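Local coordinates for germination protein YpeB (Bacillus megaterium QM B1551, PDB 5BOI) that takes part in the germination of Bacillus spores, its C-terminal PepSY-containing part described here being probably inhibitory, though its exact function is unknown, at residues Y59-Q64 / P69-E74; H99-L104 / I147-K152; M106-Q111 / V117-E122; R20-L25 / T93-D98; M137-S140 / S145-G148. All blocks are in the same frame, centred on the assembly; numbering follows the deposited sequence. Where two conformers were deposited one is given.

Contact 1. Residues Y59-Q64 / P69-E74; sequences YMDITQ and PLWVLE
Tyr59 and Leu73 pair across an antiparallel beta hairpin, strands 57-63 and 69-74, that carries a classic beta bulge near its turn, in the YpeB PepSY region of the chain. Both amides of that pair are used: Tyr59 N gives a nearly straight bond to Leu73 O at 2.8 Å (174°), and Leu73 N returns one to Tyr59 O. Two residues on, Asp61 N binds Trp71 O at 2.8 Å. Asp61 O then meets two donors, Leu70 N at 3.0 Å and, more weakly, Trp71 N at 3.3 Å; these two residues facing Asp61 are the bulge, and it shifts the register so that Ile62 comes to lie across from Pro69.

On the face with Tyr59, Asp61, Trp71 and Leu73, the Asp61 carboxylate runs alongside the indole, the planes 48° apart, and OD2 approaches Trp71 CE3 to 3.2 Å from an oblique direction. Tyr59 CB packs on the same indole, 3.9 Å from Trp71 CZ3. On the reverse face Met60, with CG anti to the backbone N (chi1 -179°) and the chain extended beyond it, lays CG 3.7 Å from Val72 CG2 and carries CE to Pro69 CB at 4.0 Å. Phe22 and Ala19 of helix 12-22 close over that side.

The face with Met60, Ile62, Pro69 and Val72 is thus apolar and packs against helix 12-22. On the other, Asp61 OD1 is bonded to Ser46 OG of the next strand, which probably fixes the carboxylate's rotation and with it the place of OD2 beside the indole.

Contact 2. Residues H99-L104 / I147-K152; sequences HRFESL and IGFSAK
Phe101 and Phe149 form an offset edge-to-face aromatic pair in the buried core between the loop that follows helix 85-98 and the end of strand 146-150, part of the PepSY fold, in which a helix packs on an antiparallel sheet. The two side chains come from opposite directions. Phe149 presents its edge to the face of Phe101, the planes 64° apart and the centroids separated by 5.2 Å. Contact is closest between the two CZ atoms, Phe101 CZ to Phe149 CZ, at 3.4 Å; Phe101 CE2 is 3.6 Å from the same Phe149 CZ, while Phe149 CE1 stands over the face toward its rim. Phe149 reaches this far because its CG lies anti to the backbone N (chi1 174°), which sends the ring out from the strand toward the loop.

Leu96 of helix 85-98 touches both rings, and Phe22 of helix 12-22 makes a further edge-to-face pair with Phe149, so the strand's phenyl ring is held between two helices and the loop. Beyond the strand's end, Ala151 occupies the N-cap position of helix 152-156. Its methyl group meets the Phe101 ring obliquely, Ala151 CB lying 3.9 Å from Phe101 CE1.

Contact 3. Residues M106-Q111 / V117-E122; sequences MAESAQ and VFTFVE
Met106 and Phe120 face each other in a non-hydrogen-bonded pair of the antiparallel hairpin formed by strands 104-112 and 115-123. Backbone bonds set the frame. Thr119 O takes both Ala107 N, at 2.7 Å, and Glu108 N, at 3.2 Å, and so marks a classic beta bulge; Thr119 N answers to Glu108 O at 3.0 Å. Farther along, Ala110 and Val117 exchange a pair of bonds, Val117 N to Ala110 O being nearly straight (173°).

The sulfur contacts come next. Met106 has CG anti to its amide nitrogen and turns only at chi3 (50°), passing CG over the rim of one face of Phe120 and bringing SD within 4.0 Å of Phe118 CD1. The sulfur lies oblique to both rings, 55° off the Phe118 normal, in two Met-aromatic contacts.

Van der Waals contacts complete the hairpin. Ser109 CB sits at the edge of Phe118, 3.4 Å from Phe118 CD1. On the other face Glu108 and Thr119 run side by side, Glu108 CB lying 4.0 Å from Thr119 CB. At the bulge, Ala107 CB makes an apolar contact with Val121 CG1.

The face with Met106, Phe118 and Phe120 is the one covered by helix 85-98, where Met89, Thr93 and Leu96 touch Ser109 and the two phenyl rings. Along its other edge, strand 115-123 hydrogen-bonds to strand 134-140.

Contact 4. Residues R20-L25 / T93-D98; sequences RSFLNL and TKFLKD
Phe22 offers a face and Phe95 an edge, with the ring planes 77° apart and the centroids separated by 5.1 Å. Over the Phe22 face, toward its rim, stands Phe95 CZ, 3.7 Å above the plane; the shortest ring-to-ring approach is Phe22 CZ to Phe95 CE2 at 3.6 Å. In the plane of the Phe95 ring, at its edge, lies Phe22 O, 3.6 Å from Phe95 CE1 and equally near CZ. Phe95 therefore puts neighbouring edge atoms against both the ring and the carbonyl oxygen of a single residue.

This T-shaped pair is the direct bridge between the last turn of helix 12-22 and helix 85-98. The first of these helices ends in a Schellman motif, with Asn24 at positive phi and Leu25 N bonded back to Arg20 O at 2.8 Å. With CG anti to the backbone N (chi1 -163° for Phe22, 177° for Phe95), each ring is carried out from its helix to meet the other, and the side chains cross at about a right angle.

His99, just beyond helix 85-98, stacks on Phe95 and meets Phe22 edge-to-face. Phe22 also packs on Met60 and Pro69 of the neighbouring hairpin, whereas Phe95 rests on Val146 of strand 146-150.

Contact 5. Residues M137-S140 / S145-G148; sequences MKMS and SVIG
Ile147 leans across its hairpin partner, strand 134-140, at a classic beta bulge. Its CB lies 4.1 Å from Lys138 O. CG1, set between the backbone N and the carbonyl carbon (chi1 60°), comes closer to that oxygen, at 3.4 Å. CD1 then carries on along the strand to Ser140 N at 3.7 Å and the carbonyl carbon of Met139, while the CG2 branch reaches Ser140 CB at 4.0 Å.

The same Lys138 O is gripped by two amides that arrive from one side of its carbonyl plane: Ile147 N at 2.8 Å, nearly straight (170°), and Gly148 N at 3.1 Å, more bent. Lys138 N in turn bonds to Gly148 O, from well above that carbonyl's plane (50° out of it). Toward the turn, Ser140 N binds Ser145 O at 2.7 Å. The hydroxyls of these two serines find partners in the connecting loop, Ser140 OG with Glu142 N and Ser145 OG with Asp143.

On the face that carries Met139 and Val146, Met139 in one of its two conformers bends at chi2 and chi3 to fold SD and CE against Val146 CG2, each 3.8 Å away, and Met137 CE approaches the same methyl group obliquely.

Met137 and Val146 pack on helix 85-98, Phe95 touching both, while Met139 packs on Phe118 of strand 115-123. That strand bonds along the other edge of strand 134-140, and strand 69-74 continues the pairing beyond strand 146-150.

Overall arrangement
From the N terminus, helix 12-22 enters first, and contact 4 closes the long loop from it to helix 85-98; contact 1, a tight hairpin, is nested inside that loop. After helix 85-98 the chain opens contact 2, whose loop holds the hairpin of contact 3 before returning on strand 146-150. Contact 5 closes the last hairpin and ends on this same strand, sharing Ile147 and Gly148 with contact 2. None of the loops cross: they nest, follow in series or, for contacts 2 and 5, end together. Strand 69-74 beside strand 146-150 ties contact 1 to contacts 2 and 5, strand 115-123 beside 134-140 ties contact 3 to contact 5, and contact 4 joins the two helices lying against these strands.

Contact 1. Residues Y59-Q64 / P69-E74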
# COMPACT_ATOMS: atom_id res chain seq x y z
N TYR A 59 -11.80 -13.44 -1.90
CA TYR A 59 -12.71 -12.39 -2.30
C TYR A 59 -11.93 -11.31 -3.03
O TYR A 59 -10.90 -10.85 -2.55
CB TYR A 59 -13.44 -11.81 -1.08
CG TYR A 59 -14.04 -12.88 -0.20
CD1 TYR A 59 -13.27 -13.51 0.79
CD2 TYR A 59 -15.35 -13.29 -0.36
CE1 TYR A 59 -13.82 -14.50 1.60
CE2 TYR A 59 -15.90 -14.27 0.45
CZ TYR A 59 -15.13 -14.87 1.42
OH TYR A 59 -15.67 -15.85 2.22
N MET A 60 -12.43 -10.91 -4.18
CA MET A 60 -11.73 -9.94 -4.99
C MET A 60 -12.68 -8.94 -5.60
O MET A 60 -13.72 -9.30 -6.15
CB MET A 60 -10.93 -10.63 -6.09
CG MET A 60 -10.15 -9.63 -6.94
SD MET A 60 -8.90 -10.41 -7.98
CE MET A 60 -8.04 -8.97 -8.61
N ASP A 61 -12.32 -7.67 -5.50
CA ASP A 61 -13.10 -6.62 -6.11
C ASP A 61 -12.33 -5.98 -7.26
O ASP A 61 -11.13 -5.70 -7.17
CB ASP A 61 -13.50 -5.57 -5.07
CG ASP A 61 -14.49 -6.13 -4.05
OD1 ASP A 61 -15.71 -6.12 -4.34
OD2 ASP A 61 -14.06 -6.57 -2.96
N ILE A 62 -13.03 -5.79 -8.37
CA ILE A 62 -12.46 -5.18 -9.56
C ILE A 62 -13.40 -4.08 -10.04
O ILE A 62 -14.62 -4.21 -9.92
CB ILE A 62 -12.23 -6.21 -10.68
CG1 ILE A 62 -11.53 -7.46 -10.12
CG2 ILE A 62 -11.46 -5.60 -11.84
CD1 ILE A 62 -11.01 -8.40 -11.17
N THR A 63 -12.84 -3.00 -10.55
CA THR A 63 -13.65 -1.88 -11.00
C THR A 63 -14.40 -2.27 -12.27
O THR A 63 -13.81 -2.82 -13.20
CB THR A 63 -12.79 -0.63 -11.24
OG1 THR A 63 -11.73 -0.94 -12.16
CG2 THR A 63 -12.17 -0.17 -9.94
N GLN A 64 -15.70 -2.00 -12.29
CA GLN A 64 -16.51 -2.26 -13.47
C GLN A 64 -15.92 -1.48 -14.64
O GLN A 64 -15.91 -1.96 -15.79
CB GLN A 64 -17.97 -1.87 -13.24
CG GLN A 64 -18.75 -2.85 -12.36
CD GLN A 64 -20.23 -2.52 -12.28
OE1 GLN A 64 -20.80 -2.42 -11.19
NE2 GLN A 64 -20.86 -2.35 -13.44
N PRO A 69 -7.54 -4.04 -10.50
CA PRO A 69 -7.55 -4.80 -9.25
C PRO A 69 -7.67 -3.83 -8.10
O PRO A 69 -6.76 -3.04 -7.86
CB PRO A 69 -6.19 -5.50 -9.23
CG PRO A 69 -5.63 -5.34 -10.61
CD PRO A 69 -6.23 -4.09 -11.17
N LEU A 70 -8.80 -3.87 -7.41
CA LEU A 70 -9.06 -2.91 -6.35
C LEU A 70 -8.74 -3.44 -4.96
O LEU A 70 -8.08 -2.77 -4.17
CB LEU A 70 -10.53 -2.48 -6.42
CG LEU A 70 -10.93 -1.29 -5.57
CD1 LEU A 70 -10.23 -0.02 -6.04
CD2 LEU A 70 -12.44 -1.15 -5.62
N TRP A 71 -9.22 -4.65 -4.66
CA TRP A 71 -9.13 -5.22 -3.32
C TRP A 71 -9.15 -6.74 -3.39
O TRP A 71 -9.83 -7.32 -4.24
CB TRP A 71 -10.28 -4.69 -2.45
CG TRP A 71 -10.23 -5.11 -1.00
CD1 TRP A 71 -9.57 -4.49 0.02
CD2 TRP A 71 -10.91 -6.23 -0.41
NE1 TRP A 71 -9.77 -5.16 1.21
CE2 TRP A 71 -10.59 -6.24 0.97
CE3 TRP A 71 -11.74 -7.24 -0.91
CZ2 TRP A 71 -11.08 -7.21 1.84
CZ3 TRP A 71 -12.22 -8.20 -0.04
CH2 TRP A 71 -11.89 -8.18 1.32
N VAL A 72 -8.37 -7.39 -2.53
CA VAL A 72 -8.28 -8.86 -2.46
C VAL A 72 -8.17 -9.34 -1.03
O VAL A 72 -7.49 -8.72 -0.20
CB VAL A 72 -7.06 -9.42 -3.25
CG1 VAL A 72 -6.87 -10.93 -2.97
CG2 VAL A 72 -7.20 -9.18 -4.74
N LEU A 73 -8.84 -10.43 -0.72
CA LEU A 73 -8.57 -11.11 0.53
C LEU A 73 -8.73 -12.61 0.38
O LEU A 73 -9.80 -13.07 -0.02
CB LEU A 73 -9.47 -10.60 1.65
CG LEU A 73 -9.13 -11.26 2.98
CD1 LEU A 73 -7.65 -11.06 3.29
CD2 LEU A 73 -10.00 -10.71 4.11
N GLU A 74 -7.66 -13.34 0.65
CA GLU A 74 -7.70 -14.80 0.73
C GLU A 74 -7.89 -15.13 2.19
O GLU A 74 -6.97 -14.92 2.98
CB GLU A 74 -6.43 -15.45 0.18
CG GLU A 74 -6.06 -15.06 -1.25
CD GLU A 74 -4.91 -15.89 -1.80
OE1 GLU A 74 -4.58 -16.94 -1.20
OE2 GLU A 74 -4.34 -15.50 -2.85

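Contact 2. Residues H99-L104 / I147-K152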
# COMPACT_ATOMS: atom_id res chain seq x y z
N HIS A 99 2.88 -6.42 -11.64
CA HIS A 99 1.45 -6.28 -11.93
C HIS A 99 1.04 -4.83 -12.18
O HIS A 99 -0.08 -4.44 -11.85
CB HIS A 99 0.62 -6.88 -10.80
CG HIS A 99 0.70 -8.37 -10.74
ND1 HIS A 99 1.75 -9.03 -10.14
CD2 HIS A 99 -0.10 -9.33 -11.26
CE1 HIS A 99 1.58 -10.34 -10.27
NE2 HIS A 99 0.46 -10.55 -10.94
N ARG A 100 1.96 -4.05 -12.76
CA ARG A 100 1.70 -2.70 -13.26
C ARG A 100 1.47 -1.64 -12.18
O ARG A 100 0.93 -0.58 -12.47
CB ARG A 100 0.50 -2.69 -14.22
CG ARG A 100 0.81 -3.24 -15.60
CD ARG A 100 -0.47 -3.49 -16.41
NE ARG A 100 -1.58 -2.66 -15.97
CZ ARG A 100 -2.85 -2.87 -16.31
NH1 ARG A 100 -3.80 -2.06 -15.86
NH2 ARG A 100 -3.17 -3.89 -17.09
N PHE A 101 1.87 -1.94 -10.95
CA PHE A 101 1.87 -0.93 -9.90
C PHE A 101 3.28 -0.42 -9.75
O PHE A 101 4.07 -0.96 -8.98
CB PHE A 101 1.35 -1.50 -8.58
CG PHE A 101 -0.12 -1.76 -8.58
CD1 PHE A 101 -1.01 -0.76 -8.23
CD2 PHE A 101 -0.62 -3.00 -8.95
CE1 PHE A 101 -2.38 -0.98 -8.24
CE2 PHE A 101 -1.99 -3.23 -8.96
CZ PHE A 101 -2.87 -2.23 -8.61
N GLU A 102 3.59 0.62 -10.52
CA GLU A 102 4.93 1.19 -10.55
C GLU A 102 4.97 2.49 -9.74
O GLU A 102 3.93 3.08 -9.45
CB GLU A 102 5.37 1.49 -11.99
CG GLU A 102 4.95 0.44 -13.02
CD GLU A 102 5.59 -0.91 -12.77
OE1 GLU A 102 6.72 -0.94 -12.24
OE2 GLU A 102 4.95 -1.94 -13.10
N SER A 103 6.18 2.89 -9.37
CA SER A 103 6.45 4.15 -8.65
C SER A 103 5.89 4.14 -7.23
O SER A 103 5.45 5.16 -6.72
CB SER A 103 5.89 5.35 -9.42
OG SER A 103 4.48 5.41 -9.30
N LEU A 104 5.93 2.97 -6.60
CA LEU A 104 5.58 2.85 -5.18
C LEU A 104 6.85 2.62 -4.37
O LEU A 104 7.82 2.06 -4.87
CB LEU A 104 4.60 1.70 -4.99
CG LEU A 104 3.21 1.93 -5.59
CD1 LEU A 104 2.43 0.64 -5.63
CD2 LEU A 104 2.45 2.95 -4.75
N ILE A 147 -1.82 -12.74 0.08
CA ILE A 147 -3.09 -13.15 0.66
C ILE A 147 -4.04 -11.98 0.94
O ILE A 147 -5.20 -12.18 1.29
CB ILE A 147 -2.88 -13.94 1.96
CG1 ILE A 147 -2.15 -13.10 3.00
CG2 ILE A 147 -2.09 -15.21 1.66
CD1 ILE A 147 -1.67 -13.94 4.19
N GLY A 148 -3.53 -10.76 0.80
CA GLY A 148 -4.38 -9.60 0.94
C GLY A 148 -3.79 -8.47 0.11
O GLY A 148 -2.57 -8.42 -0.07
N PHE A 149 -4.66 -7.61 -0.42
CA PHE A 149 -4.26 -6.49 -1.28
C PHE A 149 -5.33 -5.41 -1.26
O PHE A 149 -6.52 -5.70 -1.31
CB PHE A 149 -4.01 -6.99 -2.72
CG PHE A 149 -3.72 -5.90 -3.72
CD1 PHE A 149 -2.43 -5.41 -3.89
CD2 PHE A 149 -4.73 -5.39 -4.54
CE1 PHE A 149 -2.15 -4.42 -4.82
CE2 PHE A 149 -4.46 -4.40 -5.47
CZ PHE A 149 -3.17 -3.92 -5.62
N SER A 150 -4.91 -4.14 -1.18
CA SER A 150 -5.87 -3.07 -1.32
C SER A 150 -5.23 -1.88 -1.99
O SER A 150 -4.28 -1.32 -1.46
CB SER A 150 -6.42 -2.64 0.03
OG SER A 150 -7.18 -1.45 -0.13
N ALA A 151 -5.73 -1.51 -3.16
CA ALA A 151 -5.24 -0.31 -3.83
C ALA A 151 -6.31 0.78 -3.82
O ALA A 151 -6.31 1.65 -4.69
CB ALA A 151 -4.81 -0.63 -5.25
N LYS A 152 -7.21 0.72 -2.85
CA LYS A 152 -8.33 1.65 -2.83
C LYS A 152 -7.85 3.09 -2.68
O LYS A 152 -8.28 3.97 -3.42
CB LYS A 152 -9.32 1.27 -1.72
CG LYS A 152 -10.09 -0.02 -2.02
CD LYS A 152 -10.99 -0.43 -0.86
CE LYS A 152 -12.32 0.31 -0.90
NZ LYS A 152 -13.38 -0.40 -0.12

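Contact 3. Residues M106-Q111 / V117-E122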
# COMPACT_ATOMS: atom_id res chain seq x y z
N MET A 106 8.11 1.39 -0.19
CA MET A 106 7.55 0.81 1.05
C MET A 106 7.56 1.85 2.16
O MET A 106 8.55 2.57 2.34
CB MET A 106 8.32 -0.43 1.49
CG MET A 106 7.67 -1.12 2.70
SD MET A 106 8.55 -2.64 3.00
CE MET A 106 10.21 -1.96 2.98
N ALA A 107 6.46 1.92 2.91
CA ALA A 107 6.35 2.85 4.03
C ALA A 107 6.24 2.16 5.39
O ALA A 107 6.72 2.69 6.40
CB ALA A 107 5.16 3.78 3.82
N GLU A 108 5.59 0.99 5.43
CA GLU A 108 5.38 0.30 6.70
C GLU A 108 5.54 -1.18 6.48
O GLU A 108 5.20 -1.67 5.41
CB GLU A 108 3.97 0.53 7.27
CG GLU A 108 3.56 1.96 7.42
CD GLU A 108 4.17 2.60 8.62
OE1 GLU A 108 4.66 1.87 9.53
OE2 GLU A 108 4.15 3.83 8.65
N SER A 109 6.03 -1.87 7.51
CA SER A 109 6.12 -3.32 7.46
C SER A 109 6.00 -3.88 8.86
O SER A 109 6.50 -3.29 9.82
CB SER A 109 7.43 -3.76 6.81
OG SER A 109 8.54 -3.45 7.63
N ALA A 110 5.28 -4.99 8.99
CA ALA A 110 5.10 -5.61 10.28
C ALA A 110 4.83 -7.08 10.06
O ALA A 110 4.41 -7.49 8.97
CB ALA A 110 3.96 -4.98 11.05
N GLN A 111 5.11 -7.86 11.09
CA GLN A 111 4.80 -9.28 11.07
C GLN A 111 3.68 -9.56 12.08
O GLN A 111 3.78 -9.17 13.24
CB GLN A 111 6.04 -10.10 11.39
CG GLN A 111 5.71 -11.56 11.66
CD GLN A 111 6.93 -12.43 11.69
OE1 GLN A 111 8.04 -11.98 11.38
NE2 GLN A 111 6.75 -13.69 12.07
N VAL A 117 2.77 -7.78 6.70
CA VAL A 117 1.82 -6.73 6.38
C VAL A 117 2.62 -5.51 5.96
O VAL A 117 3.49 -5.03 6.70
CB VAL A 117 0.92 -6.40 7.59
CG1 VAL A 117 -0.09 -5.32 7.25
CG2 VAL A 117 0.22 -7.68 8.06
N PHE A 118 2.33 -5.01 4.77
CA PHE A 118 3.10 -3.92 4.18
C PHE A 118 2.23 -2.80 3.66
O PHE A 118 1.13 -3.04 3.15
CB PHE A 118 3.95 -4.46 3.03
CG PHE A 118 4.81 -5.61 3.40
CD1 PHE A 118 5.91 -5.41 4.21
CD2 PHE A 118 4.52 -6.89 2.96
CE1 PHE A 118 6.71 -6.47 4.57
CE2 PHE A 118 5.34 -7.95 3.30
CZ PHE A 118 6.43 -7.73 4.11
N THR A 119 2.71 -1.56 3.79
CA THR A 119 2.08 -0.43 3.12
C THR A 119 3.10 0.23 2.20
O THR A 119 4.25 0.45 2.61
CB THR A 119 1.53 0.61 4.11
OG1 THR A 119 0.61 -0.02 5.01
CG2 THR A 119 0.84 1.75 3.36
N PHE A 120 2.70 0.51 0.96
CA PHE A 120 3.55 1.18 -0.01
C PHE A 120 2.88 2.50 -0.35
O PHE A 120 1.65 2.58 -0.26
CB PHE A 120 3.69 0.34 -1.29
CG PHE A 120 4.47 -0.93 -1.10
CD1 PHE A 120 3.89 -2.04 -0.51
CD2 PHE A 120 5.79 -1.00 -1.50
CE1 PHE A 120 4.60 -3.22 -0.34
CE2 PHE A 120 6.52 -2.18 -1.32
CZ PHE A 120 5.92 -3.29 -0.73
N VAL A 121 3.65 3.53 -0.72
CA VAL A 121 3.05 4.80 -1.10
C VAL A 121 3.60 5.31 -2.43
O VAL A 121 4.72 4.98 -2.83
CB VAL A 121 3.26 5.89 -0.04
CG1 VAL A 121 2.60 5.51 1.28
CG2 VAL A 121 4.77 6.17 0.18
N GLU A 122 2.81 6.15 -3.09
CA GLU A 122 3.19 6.69 -4.38
C GLU A 122 4.37 7.63 -4.25
O GLU A 122 4.47 8.41 -3.28
CB GLU A 122 2.01 7.41 -5.02
CG GLU A 122 2.34 7.93 -6.43
CD GLU A 122 1.27 8.85 -6.97
OE1 GLU A 122 0.51 9.41 -6.15
OE2 GLU A 122 1.20 9.01 -8.20

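Contact 4. Residues R20-L25 / T93-D98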
# COMPACT_ATOMS: atom_id res chain seq x y z
N ARG A 20 -7.70 -14.23 -12.56
CA ARG A 20 -6.84 -15.38 -12.81
C ARG A 20 -5.37 -14.97 -12.87
O ARG A 20 -4.50 -15.61 -12.27
CB ARG A 20 -7.25 -16.08 -14.10
CG ARG A 20 -8.70 -16.54 -14.13
CD ARG A 20 -8.94 -17.55 -15.25
NE ARG A 20 -10.35 -17.90 -15.37
CZ ARG A 20 -10.96 -18.81 -14.61
NH1 ARG A 20 -12.25 -19.06 -14.79
NH2 ARG A 20 -10.28 -19.46 -13.67
N SER A 21 -5.10 -13.89 -13.60
CA SER A 21 -3.75 -13.37 -13.77
C SER A 21 -3.15 -12.80 -12.48
O SER A 21 -2.03 -13.14 -12.10
CB SER A 21 -3.75 -12.30 -14.86
OG SER A 21 -2.45 -12.09 -15.37
N PHE A 22 -3.91 -11.94 -11.81
CA PHE A 22 -3.48 -11.28 -10.58
C PHE A 22 -3.19 -12.26 -9.45
O PHE A 22 -2.25 -12.06 -8.67
CB PHE A 22 -4.55 -10.28 -10.14
CG PHE A 22 -4.08 -9.26 -9.14
CD1 PHE A 22 -3.31 -8.18 -9.54
CD2 PHE A 22 -4.44 -9.37 -7.81
CE1 PHE A 22 -2.89 -7.23 -8.61
CE2 PHE A 22 -4.03 -8.43 -6.88
CZ PHE A 22 -3.25 -7.35 -7.29
N LEU A 23 -4.01 -13.30 -9.36
CA LEU A 23 -3.96 -14.24 -8.24
C LEU A 23 -3.25 -15.53 -8.61
O LEU A 23 -3.16 -16.46 -7.80
CB LEU A 23 -5.38 -14.57 -7.76
CG LEU A 23 -6.20 -13.41 -7.20
CD1 LEU A 23 -7.63 -13.87 -6.99
CD2 LEU A 23 -5.59 -12.91 -5.91
N ASN A 24 -2.76 -15.58 -9.84
CA ASN A 24 -2.03 -16.73 -10.33
C ASN A 24 -2.87 -18.01 -10.23
O ASN A 24 -2.39 -19.03 -9.74
CB ASN A 24 -0.72 -16.89 -9.56
CG ASN A 24 0.41 -17.41 -10.42
OD1 ASN A 24 0.26 -17.57 -11.63
ND2 ASN A 24 1.55 -17.68 -9.80
N LEU A 25 -4.12 -17.93 -10.67
CA LEU A 25 -5.01 -19.08 -10.66
C LEU A 25 -4.71 -19.99 -11.85
O LEU A 25 -4.45 -19.51 -12.95
CB LEU A 25 -6.47 -18.63 -10.69
CG LEU A 25 -6.92 -17.59 -9.67
CD1 LEU A 25 -8.37 -17.20 -9.92
CD2 LEU A 25 -6.72 -18.07 -8.24
N THR A 93 7.39 -6.28 -3.06
CA THR A 93 7.87 -5.26 -3.98
C THR A 93 7.85 -5.79 -5.43
O THR A 93 7.40 -5.10 -6.35
CB THR A 93 9.28 -4.80 -3.59
OG1 THR A 93 9.25 -4.27 -2.25
CG2 THR A 93 9.82 -3.76 -4.60
N LYS A 94 8.30 -7.02 -5.61
CA LYS A 94 8.37 -7.62 -6.95
C LYS A 94 6.97 -7.81 -7.54
O LYS A 94 6.74 -7.56 -8.73
CB LYS A 94 9.08 -8.97 -6.92
CG LYS A 94 9.08 -9.67 -8.29
CD LYS A 94 9.49 -11.14 -8.21
CE LYS A 94 9.55 -11.79 -9.61
NZ LYS A 94 10.10 -10.88 -10.66
N PHE A 95 6.05 -8.25 -6.69
CA PHE A 95 4.68 -8.49 -7.11
C PHE A 95 4.08 -7.21 -7.69
O PHE A 95 3.51 -7.24 -8.79
CB PHE A 95 3.83 -8.98 -5.93
CG PHE A 95 2.39 -9.18 -6.27
CD1 PHE A 95 1.95 -10.37 -6.82
CD2 PHE A 95 1.46 -8.18 -6.04
CE1 PHE A 95 0.63 -10.56 -7.13
CE2 PHE A 95 0.12 -8.37 -6.35
CZ PHE A 95 -0.29 -9.57 -6.90
N LEU A 96 4.23 -6.10 -6.97
CA LEU A 96 3.68 -4.82 -7.42
C LEU A 96 4.23 -4.44 -8.80
O LEU A 96 3.46 -4.11 -9.70
CB LEU A 96 3.95 -3.70 -6.42
CG LEU A 96 3.16 -3.83 -5.11
CD1 LEU A 96 3.60 -2.81 -4.09
CD2 LEU A 96 1.68 -3.70 -5.41
N LYS A 97 5.54 -4.52 -8.95
CA LYS A 97 6.18 -4.17 -10.21
C LYS A 97 5.73 -5.11 -11.33
O LYS A 97 5.54 -4.68 -12.46
CB LYS A 97 7.70 -4.19 -10.06
CG LYS A 97 8.19 -3.35 -8.89
CD LYS A 97 9.46 -2.60 -9.19
CE LYS A 97 9.49 -1.28 -8.43
NZ LYS A 97 8.38 -0.37 -8.84
N ASP A 98 5.56 -6.39 -11.01
CA ASP A 98 5.10 -7.36 -12.00
C ASP A 98 3.65 -7.15 -12.44
O ASP A 98 3.24 -7.65 -13.49
CB ASP A 98 5.26 -8.80 -11.49
CG ASP A 98 6.71 -9.24 -11.38
OD1 ASP A 98 7.57 -8.58 -11.99
OD2 ASP A 98 6.97 -10.25 -10.70

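Contact 5. Residues M137-S140 / S145-G148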
# COMPACT_ATOMS: atom_id res chain seq x y z
N MET A 137 -0.61 -4.47 1.43
CA MET A 137 -0.39 -5.86 1.04
C MET A 137 -0.20 -6.73 2.25
O MET A 137 0.39 -6.30 3.23
CB MET A 137 0.83 -5.99 0.15
CG MET A 137 0.84 -5.11 -1.05
SD MET A 137 2.07 -5.78 -2.16
CE MET A 137 1.36 -7.39 -2.51
N LYS A 138 -0.68 -7.97 2.15
CA LYS A 138 -0.46 -8.98 3.17
C LYS A 138 0.07 -10.22 2.46
O LYS A 138 -0.48 -10.65 1.44
CB LYS A 138 -1.75 -9.30 3.94
CG LYS A 138 -2.30 -8.11 4.72
CD LYS A 138 -3.66 -8.41 5.32
CE LYS A 138 -4.24 -7.15 5.97
NZ LYS A 138 -5.63 -7.35 6.48
N MET A 139 1.18 -10.74 2.97
CA MET A 139 1.87 -11.87 2.36
C MET A 139 1.89 -13.06 3.31
O MET A 139 2.04 -12.89 4.51
CB MET A 139 3.31 -11.50 1.99
CG MET A 139 3.49 -10.17 1.28
SD MET A 139 2.75 -10.16 -0.35
CE MET A 139 3.87 -11.24 -1.23
N SER A 140 1.77 -14.27 2.77
CA SER A 140 1.97 -15.47 3.57
C SER A 140 3.46 -15.64 3.85
O SER A 140 4.25 -15.66 2.93
CB SER A 140 1.47 -16.71 2.84
OG SER A 140 1.97 -17.88 3.50
N SER A 145 3.33 -16.05 -0.84
CA SER A 145 2.18 -15.71 -1.67
C SER A 145 1.42 -14.51 -1.12
O SER A 145 1.43 -14.26 0.09
CB SER A 145 1.21 -16.90 -1.80
OG SER A 145 0.79 -17.38 -0.53
N VAL A 146 0.76 -13.79 -2.03
CA VAL A 146 -0.12 -12.69 -1.67
C VAL A 146 -1.41 -13.26 -1.07
O VAL A 146 -2.01 -14.17 -1.63
CB VAL A 146 -0.45 -11.81 -2.90
CG1 VAL A 146 -1.39 -10.68 -2.52
CG2 VAL A 146 0.84 -11.23 -3.49
N ILE A 147 -1.82 -12.74 0.08
CA ILE A 147 -3.09 -13.15 0.66
C ILE A 147 -4.04 -11.98 0.94
O ILE A 147 -5.20 -12.18 1.29
CB ILE A 147 -2.88 -13.94 1.96
CG1 ILE A 147 -2.15 -13.10 3.00
CG2 ILE A 147 -2.09 -15.21 1.66
CD1 ILE A 147 -1.67 -13.94 4.19
N GLY A 148 -3.53 -10.76 0.80
CA GLY A 148 -4.38 -9.60 0.94
C GLY A 148 -3.79 -8.47 0.11
O GLY A 148 -2.57 -8.42 -0.07